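Local coordinates for protein putative phosphomethylpyrimidine kinase (Bacteroides thetaiotaomicron, PDB 3MBH) that binds pyridoxal and probably phosphorylates it with ATP, as a pyridoxal kinase of the ribokinase superfamily, at residues Ala69-Lys72 with Lys73-Val76; Val95-Phe98 with Ile99-Phe102; Leu276-Leu279 with Asp280-Ile283; Ile28-Leu31 with Ser32-Phe36; Leu115-Gly119 with Arg120-Asn124. All coordinates share one frame; numbering follows the deposited sequence. Where two conformers were deposited one is given.

Contact 1 (Ala69-Lys72 with Lys73-Val76); sequences AEWK and KLEV
The side chains of E70 and K73 run alongside each other and point the same way, across the outer side of the last turn of helix 64-73. K73 is stretched out beyond CG, while E70 folds at its second torsion (chi2 -56°), which swings the carboxylate back over the lysine chain. The resulting salt bridge joins K73 NZ to E70 OE2 at 3.2 Å; the ammonium comes in on the syn side of the oxygen, 28° out of the carboxylate plane. A water closes the ring, donating to E70 OE1 at 2.7 Å and accepting from K73 NZ. On another side of the turn W71 and V76 meet at a slant, V76 CG1 lying 3.5 Å from W71 CB. Here the chain leaves the helix in a Schellman motif. E75 takes positive phi, V76 N reaches back to W71 O at 3.2 Å, and E75 N bonds to K72 O at 3.0 Å from above the carbonyl plane. The indole nitrogen of W71 bonds to S47 O of the second subunit, and K72 turns its amine to D101 on helix 91-102. The chemistry is thus divided: an ion pair with its water sits on the more exposed side, where solvent probably weakens it, whereas the tryptophan and valine carry the apolar packing against the neighbouring subunit.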
loop_
_atom_site.group_PDB
_atom_site.type_symbol
_atom_site.label_atom_id
_atom_site.label_comp_id
_atom_site.label_asym_id
_atom_site.label_seq_id
_atom_site.Cartn_x
_atom_site.Cartn_y
_atom_site.Cartn_z
ATOM N N ALA A 69 -30.539 -15.347 -23.171
ATOM C CA ALA A 69 -31.756 -14.697 -23.583
ATOM C C ALA A 69 -32.129 -13.573 -22.625
ATOM O O ALA A 69 -32.553 -12.495 -23.084
ATOM C CB ALA A 69 -32.918 -15.691 -23.731
ATOM N N GLU A 70 -31.918 -13.802 -21.319
ATOM C CA GLU A 70 -32.199 -12.772 -20.326
ATOM C C GLU A 70 -31.199 -11.643 -20.467
ATOM O O GLU A 70 -31.557 -10.469 -20.348
ATOM C CB GLU A 70 -32.133 -13.326 -18.895
ATOM C CG GLU A 70 -33.161 -14.377 -18.571
ATOM C CD GLU A 70 -34.579 -13.901 -18.820
ATOM O OE1 GLU A 70 -34.913 -12.792 -18.407
ATOM O OE2 GLU A 70 -35.377 -14.643 -19.438
ATOM N N TRP A 71 -29.942 -11.993 -20.728
ATOM C CA TRP A 71 -28.918 -10.970 -20.868
ATOM C C TRP A 71 -29.245 -10.026 -22.044
ATOM O O TRP A 71 -29.050 -8.804 -21.973
ATOM C CB TRP A 71 -27.582 -11.623 -21.017
ATOM C CG TRP A 71 -27.020 -12.151 -19.714
ATOM C CD1 TRP A 71 -27.563 -12.043 -18.459
ATOM C CD2 TRP A 71 -25.759 -12.811 -19.543
ATOM N NE1 TRP A 71 -26.723 -12.622 -17.537
ATOM C CE2 TRP A 71 -25.615 -13.102 -18.177
ATOM C CE3 TRP A 71 -24.762 -13.229 -20.422
ATOM C CZ2 TRP A 71 -24.491 -13.768 -17.681
ATOM C CZ3 TRP A 71 -23.681 -13.851 -19.948
ATOM C CH2 TRP A 71 -23.528 -14.135 -18.590
ATOM N N LYS A 72 -29.800 -10.601 -23.108
ATOM C CA LYS A 72 -30.238 -9.792 -24.232
ATOM C C LYS A 72 -31.374 -8.890 -23.822
ATOM O O LYS A 72 -31.350 -7.737 -24.206
ATOM C CB LYS A 72 -30.662 -10.646 -25.421
ATOM C CG LYS A 72 -29.516 -11.403 -26.094
ATOM C CD LYS A 72 -29.894 -11.920 -27.496
ATOM C CE LYS A 72 -28.766 -12.788 -28.029
ATOM N NZ LYS A 72 -29.110 -13.388 -29.294
ATOM N N LYS A 73 -32.349 -9.391 -23.050
ATOM C CA LYS A 73 -33.463 -8.543 -22.592
ATOM C C LYS A 73 -32.976 -7.441 -21.697
ATOM O O LYS A 73 -33.519 -6.361 -21.762
ATOM C CB LYS A 73 -34.523 -9.274 -21.780
ATOM C CG LYS A 73 -35.213 -10.378 -22.477
ATOM C CD LYS A 73 -36.099 -11.125 -21.481
ATOM C CE LYS A 73 -36.927 -12.194 -22.158
ATOM N NZ LYS A 73 -37.573 -13.081 -21.149
ATOM N N LEU A 74 -31.978 -7.705 -20.870
ATOM C CA LEU A 74 -31.403 -6.679 -19.983
ATOM C C LEU A 74 -30.575 -5.652 -20.735
ATOM O O LEU A 74 -30.191 -4.644 -20.145
ATOM C CB LEU A 74 -30.478 -7.290 -18.932
ATOM C CG LEU A 74 -31.146 -8.067 -17.789
ATOM C CD1 LEU A 74 -30.091 -8.785 -17.006
ATOM C CD2 LEU A 74 -31.946 -7.121 -16.912
ATOM N N GLU A 75 -30.315 -5.898 -22.015
ATOM C CA GLU A 75 -29.417 -5.077 -22.818
ATOM C C GLU A 75 -27.996 -4.961 -22.210
ATOM O O GLU A 75 -27.347 -3.926 -22.315
ATOM C CB GLU A 75 -30.070 -3.721 -23.101
ATOM C CG GLU A 75 -31.389 -3.887 -23.891
ATOM C CD GLU A 75 -32.038 -2.568 -24.302
ATOM O OE1 GLU A 75 -32.325 -1.725 -23.427
ATOM O OE2 GLU A 75 -32.281 -2.382 -25.511
ATOM N N VAL A 76 -27.503 -6.039 -21.598
ATOM C CA VAL A 76 -26.178 -6.016 -20.986
ATOM C C VAL A 76 -25.118 -6.000 -22.074
ATOM O O VAL A 76 -25.245 -6.663 -23.097
ATOM C CB VAL A 76 -25.956 -7.151 -19.936
ATOM C CG1 VAL A 76 -26.209 -8.453 -20.524
ATOM C CG2 VAL A 76 -24.512 -7.132 -19.409
HETATM O O HOH W 1 -37.429 -11.904 -18.471
#

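Contact 2 (Val95-Phe98 with Ile99-Phe102)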
loop_
_atom_site.group_PDB
_atom_site.type_symbol
_atom_site.label_atom_id
_atom_site.label_comp_id
_atom_site.label_asym_id
_atom_site.label_seq_id
_atom_site.Cartn_x
_atom_site.Cartn_y
_atom_site.Cartn_z
ATOM N N VAL A 95 -21.678 -20.958 -27.596
ATOM C CA VAL A 95 -20.715 -19.956 -27.187
ATOM C C VAL A 95 -20.258 -19.135 -28.392
ATOM O O VAL A 95 -20.124 -17.938 -28.275
ATOM C CB VAL A 95 -19.543 -20.588 -26.442
ATOM C CG1 VAL A 95 -18.472 -19.544 -26.156
ATOM C CG2 VAL A 95 -20.071 -21.212 -25.099
ATOM N N SER A 96 -20.043 -19.777 -29.536
ATOM C CA SER A 96 -19.703 -19.040 -30.753
ATOM C C SER A 96 -20.771 -17.992 -31.103
ATOM O O SER A 96 -20.449 -16.847 -31.448
ATOM C CB SER A 96 -19.479 -20.000 -31.917
ATOM O OG SER A 96 -18.544 -20.995 -31.563
ATOM N N ASP A 97 -22.036 -18.382 -31.004
ATOM C CA ASP A 97 -23.164 -17.452 -31.238
ATOM C C ASP A 97 -23.230 -16.331 -30.219
ATOM O O ASP A 97 -23.589 -15.210 -30.567
ATOM C CB ASP A 97 -24.499 -18.205 -31.253
ATOM C CG ASP A 97 -24.705 -18.983 -32.541
ATOM O OD1 ASP A 97 -23.984 -18.697 -33.510
ATOM O OD2 ASP A 97 -25.568 -19.886 -32.595
ATOM N N PHE A 98 -22.878 -16.636 -28.965
ATOM C CA PHE A 98 -22.838 -15.669 -27.907
ATOM C C PHE A 98 -21.815 -14.588 -28.219
ATOM O O PHE A 98 -22.148 -13.404 -28.171
ATOM C CB PHE A 98 -22.523 -16.350 -26.579
ATOM C CG PHE A 98 -22.308 -15.409 -25.442
ATOM C CD1 PHE A 98 -23.287 -14.530 -25.062
ATOM C CD2 PHE A 98 -21.096 -15.383 -24.766
ATOM C CE1 PHE A 98 -23.085 -13.651 -23.992
ATOM C CE2 PHE A 98 -20.879 -14.511 -23.695
ATOM C CZ PHE A 98 -21.874 -13.626 -23.313
ATOM N N ILE A 99 -20.618 -15.009 -28.620
ATOM C CA ILE A 99 -19.558 -14.107 -29.021
ATOM C C ILE A 99 -20.002 -13.271 -30.231
ATOM O O ILE A 99 -19.816 -12.049 -30.248
ATOM C CB ILE A 99 -18.267 -14.867 -29.359
ATOM C CG1 ILE A 99 -17.710 -15.484 -28.092
ATOM C CG2 ILE A 99 -17.240 -13.911 -30.020
ATOM C CD1 ILE A 99 -16.700 -16.599 -28.323
ATOM N N LYS A 100 -20.635 -13.919 -31.209
ATOM C CA LYS A 100 -21.106 -13.193 -32.384
ATOM C C LYS A 100 -22.078 -12.083 -31.986
ATOM O O LYS A 100 -21.972 -10.947 -32.463
ATOM C CB LYS A 100 -21.765 -14.114 -33.386
ATOM C CG LYS A 100 -22.167 -13.432 -34.735
ATOM C CD LYS A 100 -22.989 -14.367 -35.615
ATOM C CE LYS A 100 -24.102 -15.069 -34.839
ATOM N NZ LYS A 100 -25.199 -15.576 -35.744
ATOM N N ASP A 101 -23.015 -12.406 -31.106
ATOM C CA ASP A 101 -24.059 -11.465 -30.733
ATOM C C ASP A 101 -23.629 -10.408 -29.713
ATOM O O ASP A 101 -24.272 -9.356 -29.599
ATOM C CB ASP A 101 -25.247 -12.223 -30.171
ATOM C CG ASP A 101 -25.955 -13.093 -31.225
ATOM O OD1 ASP A 101 -25.718 -12.949 -32.432
ATOM O OD2 ASP A 101 -26.734 -13.962 -30.819
ATOM N N PHE A 102 -22.593 -10.684 -28.930
ATOM C CA PHE A 102 -22.254 -9.753 -27.856
ATOM C C PHE A 102 -20.950 -9.031 -28.078
ATOM O O PHE A 102 -20.517 -8.209 -27.256
ATOM C CB PHE A 102 -22.249 -10.468 -26.495
ATOM C CG PHE A 102 -23.619 -10.636 -25.903
ATOM C CD1 PHE A 102 -24.469 -11.615 -26.352
ATOM C CD2 PHE A 102 -24.071 -9.794 -24.908
ATOM C CE1 PHE A 102 -25.746 -11.779 -25.786
ATOM C CE2 PHE A 102 -25.342 -9.947 -24.353
ATOM C CZ PHE A 102 -26.166 -10.953 -24.785
#
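D101 N bonds to D97 O at 2.9 Å. The D101 carboxylate folds back over the same carbonyl but makes no bond to it; its partner is K72 of helix 64-73, in a salt bridge to D101 OD2. One residue further on, F102 N closes on F98 O, also at 2.9 Å, and the two phenyl rings on this side lean together. F98 has its ring carbon CG anti to the backbone N (chi1 173°), which sends the ring along the helix toward F102. Its CE1 stands 3.4 Å above the plane of the F102 ring, displaced toward the rim, with the ring planes inclined at 43°. These are the last two turns of helix 91-102, the crossover of the beta-alpha-beta unit that links strands 80-83 and 108-111. Both rings rest on I81 of the sheet and on I68. V95 CG1 lies 4.1 Å from I99 CD1, and both residues also pack on L136 of helix 127-136. On the outer side D97 and K100 run side by side, yet D97 OD1 stays 4.0 Å from K100 NZ, too far for a salt bridge. D97 is a zinc ligand in a crystal structure of this protein, though this chain binds none here.

Contact 3 (Leu276-Leu279 with Asp280-Ile283)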
loop_
_atom_site.group_PDB
_atom_site.type_symbol
_atom_site.label_atom_id
_atom_site.label_comp_id
_atom_site.label_asym_id
_atom_site.label_seq_id
_atom_site.Cartn_x
_atom_site.Cartn_y
_atom_site.Cartn_z
ATOM N N LEU A 276 -2.948 -12.772 -3.681
ATOM C CA LEU A 276 -3.827 -11.958 -4.489
ATOM C C LEU A 276 -3.500 -10.446 -4.422
ATOM O O LEU A 276 -3.551 -9.746 -5.431
ATOM C CB LEU A 276 -5.269 -12.227 -4.035
ATOM C CG LEU A 276 -6.471 -11.823 -4.874
ATOM C CD1 LEU A 276 -6.426 -12.438 -6.277
ATOM C CD2 LEU A 276 -7.754 -12.236 -4.099
ATOM N N HIS A 277 -3.119 -9.941 -3.261
ATOM C CA HIS A 277 -2.795 -8.542 -3.184
ATOM C C HIS A 277 -1.502 -8.164 -3.857
ATOM O O HIS A 277 -1.178 -6.996 -3.892
ATOM C CB HIS A 277 -2.908 -8.040 -1.729
ATOM C CG HIS A 277 -4.298 -8.218 -1.187
ATOM N ND1 HIS A 277 -5.232 -7.201 -1.176
ATOM C CD2 HIS A 277 -4.945 -9.327 -0.731
ATOM C CE1 HIS A 277 -6.372 -7.664 -0.682
ATOM N NE2 HIS A 277 -6.230 -8.956 -0.425
ATOM N N ASN A 278 -0.767 -9.114 -4.439
ATOM C CA ASN A 278 0.423 -8.759 -5.189
ATOM C C ASN A 278 0.191 -8.500 -6.650
ATOM O O ASN A 278 1.102 -8.059 -7.336
ATOM C CB ASN A 278 1.514 -9.800 -4.996
ATOM C CG ASN A 278 1.876 -9.953 -3.554
ATOM O OD1 ASN A 278 2.085 -8.965 -2.839
ATOM N ND2 ASN A 278 1.907 -11.171 -3.094
ATOM N N LEU A 279 -1.035 -8.673 -7.119
ATOM C CA LEU A 279 -1.355 -8.381 -8.536
ATOM C C LEU A 279 -1.061 -6.967 -8.945
ATOM O O LEU A 279 -0.841 -6.671 -10.108
ATOM C CB LEU A 279 -2.835 -8.633 -8.845
ATOM C CG LEU A 279 -3.263 -10.023 -9.194
ATOM C CD1 LEU A 279 -4.791 -10.117 -9.205
ATOM C CD2 LEU A 279 -2.632 -10.382 -10.525
ATOM N N ASP A 280 -1.062 -6.086 -7.976
ATOM C CA ASP A 280 -0.945 -4.670 -8.195
ATOM C C ASP A 280 0.432 -4.102 -8.425
ATOM O O ASP A 280 0.571 -2.930 -8.809
ATOM C CB ASP A 280 -1.443 -3.956 -6.921
ATOM C CG ASP A 280 -2.787 -3.373 -7.117
ATOM O OD1 ASP A 280 -3.077 -3.161 -8.316
ATOM O OD2 ASP A 280 -3.525 -3.131 -6.117
HETATM N N MSE A 281 1.443 -4.875 -8.121
HETATM C CA MSE A 281 2.715 -4.277 -7.789
HETATM C C MSE A 281 3.623 -4.009 -9.002
HETATM O O MSE A 281 3.375 -4.527 -10.078
HETATM C CB MSE A 281 3.407 -5.215 -6.840
HETATM C CG MSE A 281 3.916 -6.384 -7.568
HETATM SE SE MSE A 281 4.610 -7.605 -6.286
HETATM C CE MSE A 281 5.955 -6.491 -5.511
ATOM N N PRO A 282 4.691 -3.213 -8.807
ATOM C CA PRO A 282 5.707 -3.072 -9.843
ATOM C C PRO A 282 6.225 -4.428 -10.315
ATOM O O PRO A 282 6.404 -5.336 -9.522
ATOM C CB PRO A 282 6.841 -2.315 -9.137
ATOM C CG PRO A 282 6.198 -1.571 -8.024
ATOM C CD PRO A 282 5.013 -2.403 -7.616
ATOM N N ILE A 283 6.510 -4.536 -11.594
ATOM C CA ILE A 283 7.017 -5.784 -12.129
ATOM C C ILE A 283 8.346 -5.555 -12.911
ATOM O O ILE A 283 8.562 -4.488 -13.532
ATOM C CB ILE A 283 5.864 -6.423 -12.862
ATOM C CG1 ILE A 283 6.321 -7.579 -13.726
ATOM C CG2 ILE A 283 5.018 -5.341 -13.616
ATOM C CD1 ILE A 283 5.288 -8.612 -13.782
#
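Selenomethionine M281 sets its CG between the backbone N and the carbonyl carbon (chi1 75°), and with chi2 extended at -174° the side chain runs back toward N278. CG comes within 3.3 Å of the backbone oxygen N278 O, and the selenium lies 4.0 Å from N278 CB, with no polar bond between the two side chains. The backbones of the same two residues are joined: M281 N bonds to N278 O at 3.3 Å, fairly straight at the hydrogen but well above the carbonyl plane. That bond closes a type I beta turn from N278 to M281, with L279 and D280 at its corner, in the loop between helix 272-275 and strand 288-290. L279 N bonds to L276 O at 3.2 Å, and the two tight turns overlap at N278 and L279. L279 points its side chain inward onto F251 of helix 241-257 and onto I30 and S33 of helix 24-33, while R247 bonds to its carbonyl oxygen. H277 and D280 stand on the exposed side, H277 ND1 lying 6.6 Å from D280 OD2. Both are zinc ligands in a crystal structure of this protein, but in this chain no metal is bound; H277 NE2 bonds to S33 O of the second subunit. N278 and M281 pack on P282 and I283 of the third subunit.

Contact 4 (Ile28-Leu31 with Ser32-Phe36); sequences IPIL and SSMGF
Helix 24-33, the crossover of the beta-alpha-beta unit between strands 9-17 and 37-40, ends here, and two consecutive serines bind back onto its last turn. S32 gives both its OG, at 2.6 Å, and its backbone N to I28 O, which is thus gripped twice. The amide lies nearly along the carbonyl axis, whereas the hydroxyl comes from above the carbonyl plane. S33 N bonds to P29 O, and in the conformer given S33 OG also reaches that oxygen, from the opposite face of its plane. In both serines OG sits beside the backbone N (chi1 -53° and -62°), which folds the hydroxyl back toward the carbonyl four residues earlier. Elsewhere on the turn I30 and selenomethionine M34 lie side by side, with I30 CG2 3.8 Å from M34 SE, and I30 packs further onto helix 223-236 and F251. F36 N bonds to L31 O at 3.0 Å, and F36 CD2 lies 3.7 Å from L31 O, its ring oblique to it. The serine side faces the second subunit, where S32 packs on P29 of that subunit and S33 meets S33 of that subunit. G35, with phi 105°, turns the chain out of the helix, and the bond from F36 together with G35 N to S32 O at 2.9 Å completes a Schellman motif.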
loop_
_atom_site.group_PDB
_atom_site.type_symbol
_atom_site.label_atom_id
_atom_site.label_comp_id
_atom_site.label_asym_id
_atom_site.label_seq_id
_atom_site.Cartn_x
_atom_site.Cartn_y
_atom_site.Cartn_z
ATOM N N ILE A 28 -13.143 -15.209 -11.036
ATOM C CA ILE A 28 -13.874 -14.157 -10.316
ATOM C C ILE A 28 -12.946 -13.347 -9.354
ATOM O O ILE A 28 -12.821 -12.131 -9.497
ATOM C CB ILE A 28 -15.143 -14.690 -9.592
ATOM C CG1 ILE A 28 -16.187 -15.083 -10.630
ATOM C CG2 ILE A 28 -15.686 -13.637 -8.657
ATOM C CD1 ILE A 28 -17.346 -16.020 -10.033
ATOM N N PRO A 29 -12.238 -14.010 -8.445
ATOM C CA PRO A 29 -11.361 -13.233 -7.537
ATOM C C PRO A 29 -10.243 -12.450 -8.227
ATOM O O PRO A 29 -9.947 -11.298 -7.846
ATOM C CB PRO A 29 -10.758 -14.296 -6.602
ATOM C CG PRO A 29 -11.229 -15.567 -7.039
ATOM C CD PRO A 29 -12.222 -15.444 -8.136
ATOM N N ILE A 30 -9.614 -13.051 -9.236
ATOM C CA ILE A 30 -8.507 -12.375 -9.920
ATOM C C ILE A 30 -9.021 -11.130 -10.677
ATOM O O ILE A 30 -8.545 -10.016 -10.457
ATOM C CB ILE A 30 -7.802 -13.303 -10.866
ATOM C CG1 ILE A 30 -7.045 -14.362 -10.035
ATOM C CG2 ILE A 30 -6.862 -12.462 -11.846
ATOM C CD1 ILE A 30 -6.267 -15.426 -10.891
ATOM N N LEU A 31 -10.006 -11.309 -11.543
ATOM C CA LEU A 31 -10.465 -10.199 -12.359
ATOM C C LEU A 31 -11.155 -9.135 -11.485
ATOM O O LEU A 31 -10.971 -7.976 -11.747
ATOM C CB LEU A 31 -11.342 -10.653 -13.551
ATOM C CG LEU A 31 -10.586 -11.419 -14.663
ATOM C CD1 LEU A 31 -11.522 -12.117 -15.623
ATOM C CD2 LEU A 31 -9.624 -10.473 -15.436
ATOM N N SER A 32 -11.936 -9.517 -10.455
ATOM C CA SER A 32 -12.509 -8.521 -9.551
ATOM C C SER A 32 -11.389 -7.693 -8.895
ATOM O O SER A 32 -11.494 -6.475 -8.807
ATOM C CB SER A 32 -13.289 -9.142 -8.400
ATOM O OG SER A 32 -14.261 -10.049 -8.855
ATOM N N SER A 33 -10.347 -8.367 -8.414
ATOM C CA SER A 33 -9.192 -7.697 -7.800
ATOM C C SER A 33 -8.565 -6.726 -8.791
ATOM O O SER A 33 -8.171 -5.624 -8.422
ATOM C CB SER A 33 -8.162 -8.723 -7.312
ATOM O OG SER A 33 -8.739 -9.549 -6.306
HETATM N N MSE A 34 -8.564 -7.097 -10.063
HETATM C CA MSE A 34 -7.962 -6.271 -11.082
HETATM C C MSE A 34 -8.905 -5.163 -11.537
HETATM O O MSE A 34 -8.520 -4.359 -12.381
HETATM C CB MSE A 34 -7.499 -7.099 -12.251
HETATM C CG MSE A 34 -6.337 -8.070 -11.830
HETATM SE SE MSE A 34 -5.667 -9.136 -13.291
HETATM C CE MSE A 34 -4.461 -7.812 -14.005
ATOM N N GLY A 35 -10.108 -5.101 -10.975
ATOM C CA GLY A 35 -10.980 -3.967 -11.217
ATOM C C GLY A 35 -12.133 -4.197 -12.154
ATOM O O GLY A 35 -12.800 -3.245 -12.527
ATOM N N PHE A 36 -12.407 -5.458 -12.499
ATOM C CA PHE A 36 -13.420 -5.791 -13.496
ATOM C C PHE A 36 -14.535 -6.534 -12.831
ATOM O O PHE A 36 -14.276 -7.289 -11.896
ATOM C CB PHE A 36 -12.810 -6.631 -14.611
ATOM C CG PHE A 36 -11.672 -5.941 -15.271
ATOM C CD1 PHE A 36 -11.915 -4.880 -16.129
ATOM C CD2 PHE A 36 -10.361 -6.271 -14.963
ATOM C CE1 PHE A 36 -10.867 -4.179 -16.688
ATOM C CE2 PHE A 36 -9.330 -5.588 -15.503
ATOM C CZ PHE A 36 -9.568 -4.545 -16.378
#

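Contact 5 (Leu115-Gly119 with Arg120-Asn124); sequences LGDNG and RLYTN. With PXL (3-hydroxy-5-(hydroxymethyl)-2-methylisonicotinaldehyde), chain G.
Strands 116-117 and 120-121 run antiparallel, with G116 and L121 a non-hydrogen-bonded pair whose CA atoms are 4.0 Å apart and D117 and R120 a hydrogen-bonded pair. They form a beta hairpin closed by a type I' turn from D117 to R120, in which D117 N meets R120 O at 3.0 Å and R120 N returns to D117 O. The lack of a side chain on G116 lets R120 O and L121 CA come close. D117 also folds its carboxylate over the turn, OD1 taking the amide of N118 at 2.8 Å. Past the hairpin Y122 N bonds to L115 O at 2.8 Å. The first torsion of Y122 (chi1 -65°) then lays its ring across G116: G116 CA sits 3.4 Å from the ring centroid, only 7° off the normal, a CH-pi contact. Y122 is part of the pyridoxal pocket, whose ligand is also bonded to T50, Q51 and D225. On the opposite face of the tyrosine ring the aldehyde carbon C4A of pyridoxal lies toward the rim, 3.6 Å from Y122 CZ.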
loop_
_atom_site.group_PDB
_atom_site.type_symbol
_atom_site.label_atom_id
_atom_site.label_comp_id
_atom_site.label_asym_id
_atom_site.label_seq_id
_atom_site.Cartn_x
_atom_site.Cartn_y
_atom_site.Cartn_z
ATOM N N LEU A 115 -8.700 -28.369 -22.728
ATOM C CA LEU A 115 -8.903 -29.735 -23.234
ATOM C C LEU A 115 -8.143 -30.822 -22.480
ATOM O O LEU A 115 -8.610 -31.969 -22.404
ATOM C CB LEU A 115 -8.499 -29.824 -24.690
ATOM C CG LEU A 115 -9.283 -29.001 -25.720
ATOM C CD1 LEU A 115 -8.456 -28.939 -26.988
ATOM C CD2 LEU A 115 -10.727 -29.593 -25.902
ATOM N N GLY A 116 -6.987 -30.465 -21.932
ATOM C CA GLY A 116 -6.118 -31.431 -21.291
ATOM C C GLY A 116 -4.766 -30.873 -20.871
ATOM O O GLY A 116 -4.484 -29.682 -21.000
ATOM N N ASP A 117 -3.932 -31.740 -20.337
ATOM C CA ASP A 117 -2.596 -31.351 -19.907
ATOM C C ASP A 117 -1.838 -32.653 -19.735
ATOM O O ASP A 117 -2.432 -33.734 -19.744
ATOM C CB ASP A 117 -2.627 -30.601 -18.578
ATOM C CG ASP A 117 -1.415 -29.680 -18.377
ATOM O OD1 ASP A 117 -0.418 -29.742 -19.144
ATOM O OD2 ASP A 117 -1.483 -28.889 -17.432
ATOM N N ASN A 118 -0.526 -32.519 -19.597
ATOM C CA ASN A 118 0.386 -33.639 -19.495
ATOM C C ASN A 118 0.203 -34.639 -20.570
ATOM O O ASN A 118 0.290 -35.805 -20.300
ATOM C CB ASN A 118 0.223 -34.352 -18.162
ATOM C CG ASN A 118 0.511 -33.460 -16.954
ATOM O OD1 ASN A 118 -0.335 -33.343 -16.075
ATOM N ND2 ASN A 118 1.720 -32.902 -16.858
ATOM N N GLY A 119 -0.081 -34.211 -21.790
ATOM C CA GLY A 119 -0.161 -35.131 -22.898
ATOM C C GLY A 119 -1.446 -35.936 -22.965
ATOM O O GLY A 119 -1.519 -36.863 -23.726
ATOM N N ARG A 120 -2.474 -35.588 -22.203
ATOM C CA ARG A 120 -3.709 -36.361 -22.223
ATOM C C ARG A 120 -4.881 -35.394 -22.173
ATOM O O ARG A 120 -4.751 -34.322 -21.607
ATOM C CB ARG A 120 -3.789 -37.236 -20.948
ATOM C CG ARG A 120 -2.670 -38.234 -20.796
ATOM C CD ARG A 120 -2.837 -39.075 -19.526
ATOM N NE ARG A 120 -2.958 -38.243 -18.310
ATOM C CZ ARG A 120 -1.943 -37.890 -17.506
ATOM N NH1 ARG A 120 -0.684 -38.287 -17.752
ATOM N NH2 ARG A 120 -2.187 -37.127 -16.442
ATOM N N LEU A 121 -6.025 -35.788 -22.692
ATOM C CA LEU A 121 -7.270 -35.027 -22.446
ATOM C C LEU A 121 -7.762 -35.112 -21.024
ATOM O O LEU A 121 -7.580 -36.124 -20.377
ATOM C CB LEU A 121 -8.381 -35.530 -23.360
ATOM C CG LEU A 121 -8.156 -35.353 -24.870
ATOM C CD1 LEU A 121 -9.225 -36.157 -25.691
ATOM C CD2 LEU A 121 -8.156 -33.867 -25.256
ATOM N N TYR A 122 -8.461 -34.084 -20.539
ATOM C CA TYR A 122 -9.107 -34.175 -19.232
ATOM C C TYR A 122 -10.245 -35.218 -19.190
ATOM O O TYR A 122 -10.827 -35.600 -20.227
ATOM C CB TYR A 122 -9.670 -32.832 -18.788
ATOM C CG TYR A 122 -8.644 -31.760 -18.531
ATOM C CD1 TYR A 122 -7.505 -32.012 -17.774
ATOM C CD2 TYR A 122 -8.802 -30.505 -19.097
ATOM C CE1 TYR A 122 -6.575 -31.003 -17.520
ATOM C CE2 TYR A 122 -7.846 -29.486 -18.888
ATOM C CZ TYR A 122 -6.768 -29.737 -18.077
ATOM O OH TYR A 122 -5.862 -28.746 -17.888
ATOM N N THR A 123 -10.586 -35.668 -17.985
ATOM C CA THR A 123 -11.465 -36.848 -17.829
ATOM C C THR A 123 -12.785 -36.606 -18.554
ATOM O O THR A 123 -13.413 -35.528 -18.402
ATOM C CB THR A 123 -11.771 -37.105 -16.331
ATOM O OG1 THR A 123 -10.530 -37.320 -15.663
ATOM C CG2 THR A 123 -12.703 -38.312 -16.110
ATOM N N ASN A 124 -13.185 -37.590 -19.334
ATOM C CA ASN A 124 -14.423 -37.544 -20.105
ATOM C C ASN A 124 -14.369 -36.654 -21.349
ATOM O O ASN A 124 -15.339 -36.579 -22.047
ATOM C CB ASN A 124 -15.621 -37.153 -19.227
ATOM C CG ASN A 124 -15.901 -38.177 -18.130
ATOM O OD1 ASN A 124 -15.565 -39.353 -18.254
ATOM N ND2 ASN A 124 -16.489 -37.719 -17.048
HETATM O OP4 PXL G . -9.135 -24.973 -16.662
HETATM C C5A PXL G . -8.812 -26.162 -15.957
HETATM C C5 PXL G . -10.110 -26.814 -15.469
HETATM C C6 PXL G . -11.335 -26.184 -15.373
HETATM N N1 PXL G . -12.430 -26.826 -14.967
HETATM C C2 PXL G . -12.498 -28.109 -14.558
HETATM C C3 PXL G . -11.249 -28.883 -14.595
HETATM C C4 PXL G . -10.036 -28.196 -15.097
HETATM C C4A PXL G . -8.708 -28.806 -15.143
HETATM O O4A PXL G . -8.644 -29.813 -14.512
HETATM O O3 PXL G . -11.156 -30.182 -14.270
HETATM C C2A PXL G . -13.852 -28.607 -14.080
#

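Overall arrangement
Contacts 2 and 4 are the buried ones, both on crossover helices against the main sheet; contact 3 lies at the surface, and contacts 1 and 5 are partly buried. Contacts 1 and 2 touch directly: K72 NZ meets D101 OD2 at 2.9 Å, and W71 packs on F98. Contacts 3 and 4 also touch, through L279 on M34 and L276 on S33, and both reach the second subunit, as does contact 1. Contacts 1 and 4 share the Schellman ending, yet the former carries an ion pair outside and the latter serine hydroxyls bound back to the helix. Contact 5 touches none of the others; the nearest centre, that of contact 2, is about 26 Å from its own, and it alone touches pyridoxal.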